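Local coordinates for secreted protein ASP-2 (Necator americanus, PDB 1U53) that has no settled molecular function but, as a secreted pathogenesis-related-1 (CAP) protein of a human hookworm, serves as a vaccine antigen against hookworm infection, at residues N65-C70 and G147-A152; I87-D92 and S154-V159; Q137-E142 and D173-G178. All blocks are in the same frame, centred on the assembly; numbering follows the deposited sequence.

Contact 1 of 3, residues N65-C70 and G147-A152; sequences NNAKQC and GCYVEA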
# COMPACT_ATOMS: atom_id res chain seq x y z
N ASN A 65 -11.85 5.00 -11.02
CA ASN A 65 -12.85 4.28 -11.78
C ASN A 65 -13.55 3.24 -10.90
O ASN A 65 -14.72 2.97 -11.09
CB ASN A 65 -12.22 3.59 -12.99
CG ASN A 65 -11.76 4.56 -14.05
OD1 ASN A 65 -12.12 5.73 -14.01
ND2 ASN A 65 -10.92 4.09 -14.98
N ASN A 66 -12.82 2.63 -9.96
CA ASN A 66 -13.44 1.70 -9.02
C ASN A 66 -14.23 2.46 -7.99
O ASN A 66 -15.45 2.28 -7.85
CB ASN A 66 -12.33 0.86 -8.34
CG ASN A 66 -12.88 -0.18 -7.35
OD1 ASN A 66 -14.00 -0.06 -6.86
ND2 ASN A 66 -12.07 -1.22 -7.04
N ALA A 67 -13.56 3.37 -7.30
CA ALA A 67 -14.25 4.12 -6.22
C ALA A 67 -15.56 4.74 -6.68
O ALA A 67 -16.50 4.68 -5.95
CB ALA A 67 -13.34 5.18 -5.63
N LYS A 68 -15.60 5.35 -7.87
CA LYS A 68 -16.80 6.10 -8.27
C LYS A 68 -18.03 5.21 -8.42
O LYS A 68 -19.16 5.72 -8.43
CB LYS A 68 -16.56 6.82 -9.59
CG LYS A 68 -15.64 8.03 -9.43
CD LYS A 68 -16.40 9.12 -8.74
CE LYS A 68 -15.75 10.49 -8.90
NZ LYS A 68 -16.34 11.44 -7.91
N GLN A 69 -17.85 3.90 -8.60
CA GLN A 69 -19.03 3.02 -8.72
C GLN A 69 -19.75 2.77 -7.39
O GLN A 69 -20.89 2.28 -7.37
CB GLN A 69 -18.64 1.68 -9.31
CG GLN A 69 -17.96 1.76 -10.65
CD GLN A 69 -17.42 0.41 -11.07
OE1 GLN A 69 -18.17 -0.60 -11.13
NE2 GLN A 69 -16.14 0.36 -11.39
N CYS A 70 -19.08 3.08 -6.27
CA CYS A 70 -19.69 3.03 -4.94
C CYS A 70 -20.23 1.63 -4.62
O CYS A 70 -21.29 1.48 -4.03
CB CYS A 70 -20.79 4.10 -4.81
SG CYS A 70 -20.05 5.74 -4.59
N GLY A 147 -1.49 5.12 -6.51
CA GLY A 147 -2.48 6.15 -6.88
C GLY A 147 -3.77 5.74 -6.18
O GLY A 147 -4.13 4.57 -6.24
N CYS A 148 -4.47 6.68 -5.53
CA CYS A 148 -5.67 6.31 -4.78
C CYS A 148 -6.80 7.29 -5.01
O CYS A 148 -6.58 8.40 -5.45
CB CYS A 148 -5.34 6.32 -3.27
SG CYS A 148 -3.84 5.42 -2.81
N TYR A 149 -7.99 6.88 -4.62
CA TYR A 149 -9.13 7.80 -4.68
C TYR A 149 -10.06 7.50 -3.51
O TYR A 149 -10.26 6.32 -3.16
CB TYR A 149 -9.86 7.65 -6.02
CG TYR A 149 -10.81 8.80 -6.33
CD1 TYR A 149 -10.35 9.94 -6.99
CD2 TYR A 149 -12.15 8.75 -5.92
CE1 TYR A 149 -11.21 10.99 -7.22
CE2 TYR A 149 -13.00 9.79 -6.16
CZ TYR A 149 -12.54 10.91 -6.82
OH TYR A 149 -13.42 11.96 -7.10
N VAL A 150 -10.65 8.56 -2.94
CA VAL A 150 -11.63 8.48 -1.84
C VAL A 150 -12.91 9.08 -2.34
O VAL A 150 -12.91 10.25 -2.82
CB VAL A 150 -11.18 9.27 -0.62
CG1 VAL A 150 -12.21 9.17 0.51
CG2 VAL A 150 -9.77 8.80 -0.16
N GLU A 151 -13.97 8.29 -2.28
CA GLU A 151 -15.28 8.73 -2.76
C GLU A 151 -16.28 8.76 -1.62
O GLU A 151 -16.41 7.79 -0.89
CB GLU A 151 -15.79 7.75 -3.83
CG GLU A 151 -17.18 8.11 -4.43
CD GLU A 151 -17.22 9.36 -5.30
OE1 GLU A 151 -16.22 10.09 -5.38
OE2 GLU A 151 -18.32 9.65 -5.87
N ALA A 152 -17.04 9.86 -1.53
CA ALA A 152 -18.11 9.92 -0.55
C ALA A 152 -19.34 9.38 -1.19
O ALA A 152 -20.05 10.12 -1.90
CB ALA A 152 -18.35 11.36 -0.11
O HOH W 1 -19.95 8.05 -7.45

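Contact 2 of 3, residues I87-D92 and S154-V159; sequences IFMSSD and SNMCYV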
# COMPACT_ATOMS: atom_id res chain seq x y z
N ILE A 87 -8.67 -2.14 -0.97
CA ILE A 87 -9.90 -1.35 -0.83
C ILE A 87 -10.28 -1.22 0.66
O ILE A 87 -9.87 -2.04 1.50
CB ILE A 87 -11.09 -1.95 -1.63
CG1 ILE A 87 -11.46 -3.34 -1.12
CG2 ILE A 87 -10.77 -1.92 -3.13
CD1 ILE A 87 -12.68 -3.94 -1.87
N PHE A 88 -11.01 -0.15 1.00
CA PHE A 88 -11.36 0.11 2.41
C PHE A 88 -12.66 0.87 2.43
O PHE A 88 -12.94 1.66 1.51
CB PHE A 88 -10.27 0.96 3.11
CG PHE A 88 -10.67 1.54 4.46
CD1 PHE A 88 -10.51 0.81 5.62
CD2 PHE A 88 -11.18 2.83 4.55
CE1 PHE A 88 -10.86 1.37 6.89
CE2 PHE A 88 -11.56 3.39 5.80
CZ PHE A 88 -11.39 2.63 6.97
N MET A 89 -13.47 0.66 3.46
CA MET A 89 -14.66 1.53 3.57
C MET A 89 -14.92 1.85 5.03
O MET A 89 -14.61 1.06 5.94
CB MET A 89 -15.90 0.89 2.96
CG MET A 89 -16.29 -0.42 3.64
SD MET A 89 -17.82 -1.05 2.94
CE MET A 89 -18.98 -0.06 3.80
N SER A 90 -15.55 3.02 5.22
CA SER A 90 -16.06 3.43 6.51
C SER A 90 -17.52 3.85 6.35
O SER A 90 -17.90 4.35 5.33
CB SER A 90 -15.29 4.68 6.95
OG SER A 90 -15.91 5.31 8.05
N SER A 91 -18.33 3.68 7.39
CA SER A 91 -19.71 4.13 7.31
C SER A 91 -19.85 5.65 7.45
O SER A 91 -20.95 6.16 7.23
CB SER A 91 -20.53 3.49 8.46
OG SER A 91 -20.06 4.07 9.68
N ASP A 92 -18.77 6.36 7.81
CA ASP A 92 -18.79 7.84 7.88
C ASP A 92 -18.57 8.40 6.48
O ASP A 92 -17.44 8.75 6.12
CB ASP A 92 -17.68 8.29 8.83
CG ASP A 92 -17.71 9.77 9.18
OD1 ASP A 92 -18.49 10.52 8.58
OD2 ASP A 92 -16.89 10.16 10.05
N SER A 154 -23.14 7.29 -1.09
CA SER A 154 -24.34 7.62 -0.32
C SER A 154 -24.26 7.08 1.11
O SER A 154 -24.61 7.78 2.07
CB SER A 154 -25.58 7.08 -1.02
OG SER A 154 -25.72 7.70 -2.29
N ASN A 155 -23.76 5.85 1.24
CA ASN A 155 -23.74 5.17 2.54
C ASN A 155 -22.40 4.69 3.04
O ASN A 155 -22.35 3.94 4.02
CB ASN A 155 -24.72 4.00 2.53
CG ASN A 155 -26.16 4.46 2.61
OD1 ASN A 155 -26.44 5.66 2.58
ND2 ASN A 155 -27.08 3.53 2.74
N MET A 156 -21.31 5.11 2.40
CA MET A 156 -19.98 4.76 2.87
C MET A 156 -18.98 5.76 2.31
O MET A 156 -19.23 6.39 1.28
CB MET A 156 -19.55 3.35 2.40
CG MET A 156 -19.45 3.25 0.86
SD MET A 156 -18.82 1.61 0.41
CE MET A 156 -19.21 1.66 -1.34
N CYS A 157 -17.85 5.86 2.99
CA CYS A 157 -16.71 6.58 2.43
C CYS A 157 -15.88 5.44 1.86
O CYS A 157 -15.52 4.53 2.62
CB CYS A 157 -15.94 7.31 3.54
SG CYS A 157 -14.40 8.06 2.91
N TYR A 158 -15.63 5.44 0.54
CA TYR A 158 -15.02 4.28 -0.12
C TYR A 158 -13.64 4.66 -0.66
O TYR A 158 -13.50 5.64 -1.39
CB TYR A 158 -15.97 3.80 -1.24
CG TYR A 158 -15.50 2.61 -2.03
CD1 TYR A 158 -14.84 1.54 -1.41
CD2 TYR A 158 -15.79 2.50 -3.38
CE1 TYR A 158 -14.42 0.42 -2.13
CE2 TYR A 158 -15.34 1.39 -4.13
CZ TYR A 158 -14.67 0.35 -3.50
OH TYR A 158 -14.27 -0.74 -4.24
N VAL A 159 -12.62 3.89 -0.26
CA VAL A 159 -11.22 4.23 -0.57
C VAL A 159 -10.66 3.10 -1.38
O VAL A 159 -10.74 1.93 -0.99
CB VAL A 159 -10.39 4.31 0.72
CG1 VAL A 159 -8.91 4.53 0.44
CG2 VAL A 159 -10.96 5.42 1.66
O HOH W 2 -23.32 5.47 6.29

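Contact 3 of 3, residues Q137-E142 and D173-G178; sequences QMVWQE and DIYEKG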
# COMPACT_ATOMS: atom_id res chain seq x y z
N GLN A 137 0.70 -6.00 0.06
CA GLN A 137 0.76 -5.09 -1.08
C GLN A 137 1.38 -3.73 -0.70
O GLN A 137 2.15 -3.15 -1.46
CB GLN A 137 -0.63 -4.96 -1.75
CG GLN A 137 -0.65 -3.96 -2.90
CD GLN A 137 0.28 -4.32 -4.09
OE1 GLN A 137 1.48 -3.90 -4.15
NE2 GLN A 137 -0.28 -5.02 -5.07
N MET A 138 1.09 -3.22 0.51
CA MET A 138 1.64 -1.92 0.86
C MET A 138 3.17 -1.99 0.89
O MET A 138 3.82 -1.01 0.57
CB MET A 138 1.17 -1.49 2.26
CG MET A 138 -0.25 -0.97 2.23
SD MET A 138 -0.74 -0.35 3.89
CE MET A 138 0.15 1.23 3.87
N VAL A 139 3.74 -3.12 1.37
CA VAL A 139 5.19 -3.21 1.49
C VAL A 139 5.87 -4.11 0.45
O VAL A 139 6.99 -4.57 0.67
CB VAL A 139 5.63 -3.65 2.92
CG1 VAL A 139 5.05 -2.65 4.02
CG2 VAL A 139 5.17 -5.11 3.23
N TRP A 140 5.19 -4.34 -0.69
CA TRP A 140 5.76 -5.14 -1.76
C TRP A 140 6.97 -4.39 -2.37
O TRP A 140 6.84 -3.26 -2.83
CB TRP A 140 4.69 -5.37 -2.83
CG TRP A 140 5.05 -6.51 -3.76
CD1 TRP A 140 5.59 -6.43 -5.00
CD2 TRP A 140 4.80 -7.89 -3.50
NE1 TRP A 140 5.71 -7.71 -5.55
CE2 TRP A 140 5.26 -8.62 -4.63
CE3 TRP A 140 4.27 -8.59 -2.41
CZ2 TRP A 140 5.19 -10.02 -4.68
CZ3 TRP A 140 4.20 -9.97 -2.46
CH2 TRP A 140 4.66 -10.68 -3.59
N GLN A 141 8.14 -5.03 -2.34
CA GLN A 141 9.39 -4.35 -2.64
C GLN A 141 9.33 -3.67 -3.98
O GLN A 141 9.77 -2.52 -4.12
CB GLN A 141 10.51 -5.37 -2.59
CG GLN A 141 11.81 -4.88 -3.22
CD GLN A 141 12.81 -5.97 -3.19
OE1 GLN A 141 13.16 -6.43 -2.14
NE2 GLN A 141 13.26 -6.40 -4.36
N GLU A 142 8.84 -4.41 -4.98
CA GLU A 142 8.94 -3.95 -6.36
C GLU A 142 7.83 -3.01 -6.78
O GLU A 142 7.88 -2.41 -7.87
CB GLU A 142 9.07 -5.15 -7.29
CG GLU A 142 10.40 -5.89 -7.03
CD GLU A 142 11.58 -5.07 -7.42
OE1 GLU A 142 11.45 -4.27 -8.37
OE2 GLU A 142 12.67 -5.22 -6.81
N ASP A 173 8.43 -13.70 -2.99
CA ASP A 173 8.72 -13.03 -1.71
C ASP A 173 8.21 -11.61 -1.71
O ASP A 173 8.39 -10.87 -2.68
CB ASP A 173 10.22 -12.97 -1.46
CG ASP A 173 10.80 -14.31 -1.03
OD1 ASP A 173 10.05 -15.28 -0.80
OD2 ASP A 173 12.02 -14.36 -0.86
N ILE A 174 7.65 -11.19 -0.58
CA ILE A 174 7.14 -9.82 -0.45
C ILE A 174 8.27 -8.80 -0.63
O ILE A 174 8.15 -7.79 -1.33
CB ILE A 174 6.51 -9.61 0.94
CG1 ILE A 174 5.33 -10.61 1.20
CG2 ILE A 174 6.05 -8.13 1.11
CD1 ILE A 174 5.15 -10.88 2.74
N TYR A 175 9.38 -9.06 0.05
CA TYR A 175 10.61 -8.30 -0.21
C TYR A 175 11.80 -9.18 0.12
O TYR A 175 11.65 -10.20 0.78
CB TYR A 175 10.63 -6.99 0.61
CG TYR A 175 10.43 -7.11 2.11
CD1 TYR A 175 11.52 -7.34 2.97
CD2 TYR A 175 9.14 -7.00 2.70
CE1 TYR A 175 11.35 -7.44 4.37
CE2 TYR A 175 8.98 -7.10 4.10
CZ TYR A 175 10.07 -7.33 4.92
OH TYR A 175 9.89 -7.43 6.26
N GLU A 176 12.97 -8.77 -0.38
CA GLU A 176 14.26 -9.40 -0.08
C GLU A 176 14.74 -9.01 1.31
O GLU A 176 14.83 -7.84 1.61
CB GLU A 176 15.30 -8.94 -1.11
CG GLU A 176 16.69 -9.48 -0.84
CD GLU A 176 17.70 -9.22 -1.95
OE1 GLU A 176 17.33 -8.84 -3.09
OE2 GLU A 176 18.91 -9.40 -1.67
N LYS A 177 15.11 -10.00 2.13
CA LYS A 177 15.60 -9.71 3.50
C LYS A 177 17.08 -9.35 3.51
O LYS A 177 17.88 -9.93 2.78
CB LYS A 177 15.41 -10.93 4.41
CG LYS A 177 13.91 -11.27 4.62
CD LYS A 177 13.69 -12.38 5.65
CE LYS A 177 14.02 -13.77 5.16
NZ LYS A 177 13.88 -14.68 6.41
N GLY A 178 17.45 -8.42 4.38
CA GLY A 178 18.83 -8.13 4.66
C GLY A 178 18.93 -6.74 5.25
O GLY A 178 17.91 -6.05 5.42
O HOH W 3 14.04 -5.51 0.31
O HOH W 4 15.21 -8.61 -4.71
O HOH W 5 8.63 -7.53 -4.44

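Contact 1 of 3, residues N65-C70 and G147-A152
Ala67 sets its methyl group against Tyr149 and Glu151, where the two backbones come nearest, Ala67 CA 5.9 Å from Glu151 CA. CB lies 3.8 Å from Tyr149 CD2, approaching the ring obliquely, and 4.0 Å from Glu151 CB. Alanine suits the place: on helix 57-67 its short side chain lets the backbone lie close over the sheet, where it also meets Val160 of the neighbouring strand. Nearby, Cys70 SG rests 3.7 Å from Glu151 CG, and its disulfide to Cys153 ties segment 65-70 to the chain just beyond strand 145-152. This is helix-on-sheet packing of the CAP fold, an alpha-beta-alpha sandwich, with 57-67 covering one face and Val150 pointing to the other, where it meets helices 14-32 and 97-109. Toward solvent the contact becomes polar. Lys68 begins at the margin; chi2 (-74°) bends its chain at CD, and beyond it nearly extended chi3 and chi4 take NZ to the strand. A long, flexible lysine can thus span to a glutamate there. NZ makes a salt bridge to Glu151 OE1 at 2.9 Å, on the syn side but 29° out of the carboxylate plane, and gives a second hydrogen bond to Tyr149 OH at 3.1 Å. That hydroxyl also bonds to the carbonyl O of Asn10, so a buried tyrosine serves both apolar packing and polar margin. The Lys68 and Glu151 side chains cross at about a right angle. Glu151's other oxygen, OE2, takes a bond of 2.8 Å from a water that also donates to Lys68 O.

Contact 2 of 3, residues I87-D92 and S154-V159
Met89 and Met156 meet at about a right angle beside the antiparallel ladder that joins strand 84-90, outermost in the central sheet of the CAP sandwich, to strand 157-164. Chi3 of Met89 (-80°) turns CE to within 3.7 Å of Met156 CB, and the two SD atoms lie 3.8 Å apart; flexible, unbranched thioether chains can settle against each other. On the same face Tyr158 lies obliquely across Ile87, whose CG2 is 3.9 Å from Tyr158 OH. The hydroxyl has partners outside the strands, Asn66 and the backbone N of Lys73, while the ring turns an edge to Phe88 O, 3.5 Å from CD1. Phe88 and Val159 share the other face, one methyl, Val159 CG2, meeting the phenyl edge 3.9 Å from Phe88 CD2. Such bulky apolar side chains suit a face covered by helix 97-109, whose Ala104, Ala107 and Trp108 pack against Phe88. Phe88 with Val159 and Ser90 with Cys157 are the hydrogen-bonded pairs, each joined by two backbone bonds; Met89 with Tyr158 is the non-hydrogen-bonded pair between them. Past the ladder a water bridges Ser91 O and Asn155 O. Serine ends the strand with an ST turn, Ser90 OG accepting from Asp92 N at 3.1 Å.

Contact 3 of 3, residues Q137-E142 and D173-G178
Gln141 grips segment 173-178 with two nearly straight hydrogen bonds: its backbone N donates to Ile174 O (2.9 Å, 169°), and its side-chain OE1 accepts from Glu176 N (2.9 Å, 174°). The loop leaving helix 133-138, which carries the end of the first of the two CRISP signature sequences of CAP proteins, is thereby joined to the irregular chain leading to the cysteine-rich C-terminal end. Glutamine suits the task because its amide both accepts and donates: CG stands anti to the backbone N (chi1 165°) and the chain runs extended, while NE2 donates to Glu142 OE2 at 2.8 Å. Two waters widen the link, one donating to Gln141 OE1 and Glu176 O, the other bridging Gln141 NE2 and Glu176 OE1. Glu176 OE2 forms a salt bridge with Lys183. Farther in, the packing is apolar. Ile174 CA sits over the face of the six-membered ring of Trp140, 4.0 Å from its centroid in a CH-pi contact, and Ile174 CG1 approaches CZ3; the wide indole suits such cover. Tyr175 lays CB against Gln141 CB, and its hydroxyl hydrogen-bonds to Pro45 O. Val139, which also touches Val31 of helix 14-32, sets CG2 3.8 Å from Ile174 CG2.

Contacts 1 and 2 adjoin, their centres about 10 Å apart, and meet on neighbouring strands of one sheet. Several touches join them: Asn66 OD1 is 2.7 Å from Tyr158 OH; Glu151 N lies 2.8 Å from Tyr158 O, a probable hydrogen bond linking the two strands; and Cys70 O packs 3.4 Å from Met156 CE. Contact 3 sits across the chain's centre, its own centre about 26 Å from that of contact 1 and 28 Å from that of contact 2. The chain nevertheless interleaves all three, helix 133-138 of contact 3 being followed directly by strand 145-152 of contact 1. Contacts 1 and 2 belong to the sheet and its covering helix, contact 3 to loops.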